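Local coordinates for ATP-dependent DNA ligase (Mycobacterium tuberculosis, PDB 6NHX), which seals DNA breaks in an ATP-dependent reaction that releases AMP and diphosphate, and works with Ku in the non-homologous end joining of double-strand breaks, at residues Arg173-Pro176 and Gly177-Cys180. The protein carries 1 engineered substitution. Residues are numbered along the deposited sequence; the frame is centred on the assembly and turned at random.
With ATP (adenosine-5'-triphosphate), chain B.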
ATOM      1  N   ARG A 173      10.030  -3.805  20.437  1.00 16.59           N
ATOM      2  CA  ARG A 173      11.260  -3.483  19.738  1.00 15.10           C
ATOM      3  C   ARG A 173      11.016  -3.498  18.227  1.00 15.57           C
ATOM      4  O   ARG A 173       9.970  -3.935  17.736  1.00 16.40           O
ATOM      5  CB  ARG A 173      12.378  -4.442  20.157  1.00 19.04           C
ATOM      6  CG  ARG A 173      12.733  -5.536  19.147  1.00 37.40           C
ATOM      7  CD  ARG A 173      13.725  -6.560  19.715  1.00 47.37           C
ATOM      8  NE  ARG A 173      15.054  -5.997  19.974  1.00 54.33           N
ATOM      9  CZ  ARG A 173      15.923  -5.614  19.038  1.00 56.72           C
ATOM     10  NH1 ARG A 173      15.620  -5.721  17.748  1.00 50.98           N
ATOM     11  NH2 ARG A 173      17.107  -5.121  19.396  1.00 52.95           N
ATOM     12  N   TYR A 174      11.987  -2.999  17.473  1.00 14.48           N
ATOM     13  CA  TYR A 174      11.933  -3.029  16.016  1.00 15.39           C
ATOM     14  C   TYR A 174      12.694  -4.249  15.530  1.00 15.81           C
ATOM     15  O   TYR A 174      13.876  -4.408  15.847  1.00 18.21           O
ATOM     16  CB  TYR A 174      12.543  -1.760  15.416  1.00 14.46           C
ATOM     17  CG  TYR A 174      12.175  -1.589  13.962  1.00 11.31           C
ATOM     18  CD1 TYR A 174      11.044  -0.865  13.597  1.00 13.54           C
ATOM     19  CD2 TYR A 174      12.924  -2.205  12.954  1.00 13.13           C
ATOM     20  CE1 TYR A 174      10.680  -0.712  12.248  1.00 13.30           C
ATOM     21  CE2 TYR A 174      12.557  -2.078  11.610  1.00 12.94           C
ATOM     22  CZ  TYR A 174      11.440  -1.325  11.272  1.00 13.53           C
ATOM     23  OH  TYR A 174      11.081  -1.198   9.951  1.00 14.43           O
ATOM     24  N   GLN A 175      12.017  -5.117  14.769  1.00 15.36           N
ATOM     25  CA  GLN A 175      12.584  -6.379  14.298  1.00 14.49           C
ATOM     26  C   GLN A 175      12.737  -6.352  12.782  1.00 16.03           C
ATOM     27  O   GLN A 175      11.796  -6.683  12.046  1.00 16.38           O
ATOM     28  CB  GLN A 175      11.696  -7.547  14.743  1.00 15.51           C
ATOM     29  CG  GLN A 175      11.516  -7.573  16.243  1.00 21.11           C
ATOM     30  CD  GLN A 175      10.917  -8.863  16.749  1.00 33.93           C
ATOM     31  OE1 GLN A 175       9.889  -8.853  17.428  1.00 34.20           O
ATOM     32  NE2 GLN A 175      11.562  -9.981  16.436  1.00 34.20           N
ATOM     33  N   PRO A 176      13.896  -5.941  12.265  1.00 16.50           N
ATOM     34  CA  PRO A 176      14.038  -5.801  10.813  1.00 17.53           C
ATOM     35  C   PRO A 176      13.808  -7.123  10.095  1.00 16.95           C
ATOM     36  O   PRO A 176      14.274  -8.180  10.527  1.00 19.12           O
ATOM     37  CB  PRO A 176      15.482  -5.312  10.642  1.00 18.16           C
ATOM     38  CG  PRO A 176      15.831  -4.685  11.948  1.00 24.31           C
ATOM     39  CD  PRO A 176      15.092  -5.464  12.990  1.00 18.12           C
ATOM     40  N   GLY A 177      13.054  -7.048   9.001  1.00 19.50           N
ATOM     41  CA  GLY A 177      12.888  -8.185   8.121  1.00 19.69           C
ATOM     42  C   GLY A 177      11.970  -9.262   8.642  1.00 24.61           C
ATOM     43  O   GLY A 177      11.966 -10.368   8.099  1.00 29.74           O
ATOM     44  N   ARG A 178      11.193  -8.981   9.683  1.00 18.51           N
ATOM     45  CA  ARG A 178      10.336  -9.998  10.287  1.00 15.93           C
ATOM     46  C   ARG A 178       8.907  -9.493  10.384  1.00 17.82           C
ATOM     47  O   ARG A 178       8.671  -8.318  10.679  1.00 15.86           O
ATOM     48  CB  ARG A 178      10.801 -10.345  11.703  1.00 23.75           C
ATOM     49  CG  ARG A 178      12.122 -11.081  11.772  1.00 43.37           C
ATOM     50  CD  ARG A 178      12.438 -11.480  13.207  1.00 56.61           C
ATOM     51  NE  ARG A 178      12.119 -12.883  13.476  1.00 62.57           N
ATOM     52  CZ  ARG A 178      10.932 -13.313  13.896  1.00 60.06           C
ATOM     53  NH1 ARG A 178       9.944 -12.451  14.093  1.00 56.00           N
ATOM     54  NH2 ARG A 178      10.732 -14.607  14.117  1.00 59.06           N
ATOM     55  N   ARG A 179       7.952 -10.386  10.156  1.00 16.15           N
ATOM     56  CA  ARG A 179       6.549 -10.104  10.421  1.00 17.34           C
ATOM     57  C   ARG A 179       6.243 -10.551  11.842  1.00 15.49           C
ATOM     58  O   ARG A 179       6.545 -11.688  12.216  1.00 19.60           O
ATOM     59  CB  ARG A 179       5.664 -10.848   9.422  1.00 15.89           C
ATOM     60  CG  ARG A 179       4.226 -10.366   9.424  1.00 15.70           C
ATOM     61  CD  ARG A 179       3.371 -11.126   8.400  1.00 17.86           C
ATOM     62  NE  ARG A 179       3.903 -11.023   7.038  1.00 18.35           N
ATOM     63  CZ  ARG A 179       3.640 -10.033   6.192  1.00 17.63           C
ATOM     64  NH1 ARG A 179       2.850  -9.023   6.553  1.00 15.91           N
ATOM     65  NH2 ARG A 179       4.159 -10.066   4.964  1.00 18.12           N
ATOM     66  N   CYS A 180       5.655  -9.659  12.642  1.00 16.64           N
ATOM     67  CA  CYS A 180       5.621  -9.853  14.085  1.00 19.11           C
ATOM     68  C   CYS A 180       4.218  -9.683  14.647  1.00 16.20           C
ATOM     69  O   CYS A 180       3.416  -8.887  14.147  1.00 15.38           O
ATOM     70  CB  CYS A 180       6.539  -8.839  14.777  1.00 18.64           C
ATOM     71  SG  CYS A 180       8.260  -8.979  14.257  1.00 20.99           S
TER
HETATM   72  PG  ATP B1000       2.548  -6.862   3.336  1.00 17.91           P
HETATM   73  O1G ATP B1000       2.141  -6.785   4.793  1.00 17.33           O
HETATM   74  O2G ATP B1000       3.317  -8.110   2.945  1.00 20.04           O
HETATM   75  O3G ATP B1000       3.213  -5.586   2.852  1.00 18.64           O
HETATM   76  PB  ATP B1000       0.348  -5.941   1.637  1.00 22.60           P
HETATM   77  O1B ATP B1000      -0.844  -6.622   1.017  1.00 31.05           O
HETATM   78  O2B ATP B1000       1.291  -5.104   0.799  1.00 33.43           O
HETATM   79  O3B ATP B1000       1.172  -7.033   2.491  1.00 22.96           O
HETATM   80  PA  ATP B1000      -1.581  -4.734   3.433  1.00 19.07           P
HETATM   81  O1A ATP B1000      -2.169  -6.040   3.874  1.00 22.17           O
HETATM   82  O2A ATP B1000      -2.244  -3.781   2.473  1.00 23.61           O
HETATM   83  O3A ATP B1000      -0.120  -5.038   2.867  1.00 24.28           O
HETATM   84  O5' ATP B1000      -1.025  -3.951   4.737  1.00 22.18           O
HETATM   85  C5' ATP B1000      -0.658  -2.576   4.653  1.00 17.49           C
HETATM   86  C4' ATP B1000       0.768  -2.412   4.119  1.00 14.02           C
HETATM   87  O4' ATP B1000       1.121  -1.039   4.279  1.00 17.12           O
HETATM   88  C3' ATP B1000       1.802  -3.216   4.879  1.00 15.36           C
HETATM   89  O3' ATP B1000       2.927  -3.428   4.031  1.00 17.30           O
HETATM   90  C2' ATP B1000       2.193  -2.241   5.953  1.00 14.78           C
HETATM   91  O2' ATP B1000       3.482  -2.526   6.515  1.00 15.59           O
HETATM   92  C1' ATP B1000       2.190  -0.907   5.213  1.00 17.37           C
HETATM   93  N9  ATP B1000       1.802   0.218   6.089  1.00 14.25           N
HETATM   94  C8  ATP B1000       0.912   1.197   5.788  1.00 14.33           C
HETATM   95  N7  ATP B1000       0.817   2.097   6.806  1.00 12.43           N
HETATM   96  C5  ATP B1000       1.679   1.684   7.756  1.00 11.63           C
HETATM   97  C6  ATP B1000       2.052   2.157   9.081  1.00 11.01           C
HETATM   98  N6  ATP B1000       1.470   3.243   9.602  1.00 12.23           N
HETATM   99  N1  ATP B1000       2.973   1.455   9.758  1.00 11.03           N
HETATM  100  C2  ATP B1000       3.557   0.357   9.264  1.00 11.57           C
HETATM  101  N3  ATP B1000       3.252  -0.147   8.058  1.00 12.55           N
HETATM  102  C4  ATP B1000       2.320   0.461   7.291  1.00 12.76           C
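Gln175 and Arg178 close a type II beta turn, with Pro176 and Gly177 at its corners and a weak hydrogen bond from Arg178 N to Gln175 O (3.4 Å, N-H...O angle 144°). Gly177 takes the positive phi that the third position of such a turn calls for, and Pro176 suits the second. Below the turn the Gln175 side chain lies against the strand that follows. Its CG stands beside the backbone N, opposite the carbonyl carbon (chi1 -57°), and the chain then runs extended, passing CB, CD and OE1 along the sulfur of Cys180; Gln175 OE1 and Cys180 SG are 3.6 Å apart, a packing contact. On the amide's other branch, Gln175 NE2 meets the aliphatic Arg178 CD at 3.7 Å. The Arg178 chain bends at chi3, which brings its guanidinium to within 16° of parallel with the Gln175 amide, and Cys180 SG lies at the edge of that guanidinium. Arg179, on the alternate side of the strand, reaches the gamma-phosphate of ATP end-on: NH1 donates to O1G and NH2 to O2G, each at 2.9 Å and nearly straight. NH1 also binds Ala13 O, while backbone bonds from Arg178 and Cys180 to Leu12 attach the segment to strand 12-15. The two bonds, to different oxygens, hold the guanidinium edge-on to the phosphate and probably offset part of the triphosphate's negative charge; Arg51 and Lys185 also hydrogen-bond to ATP. The turn thus leads into an edge strand of the nucleotide-binding domain that carries Arg179, a gamma-phosphate-binding residue.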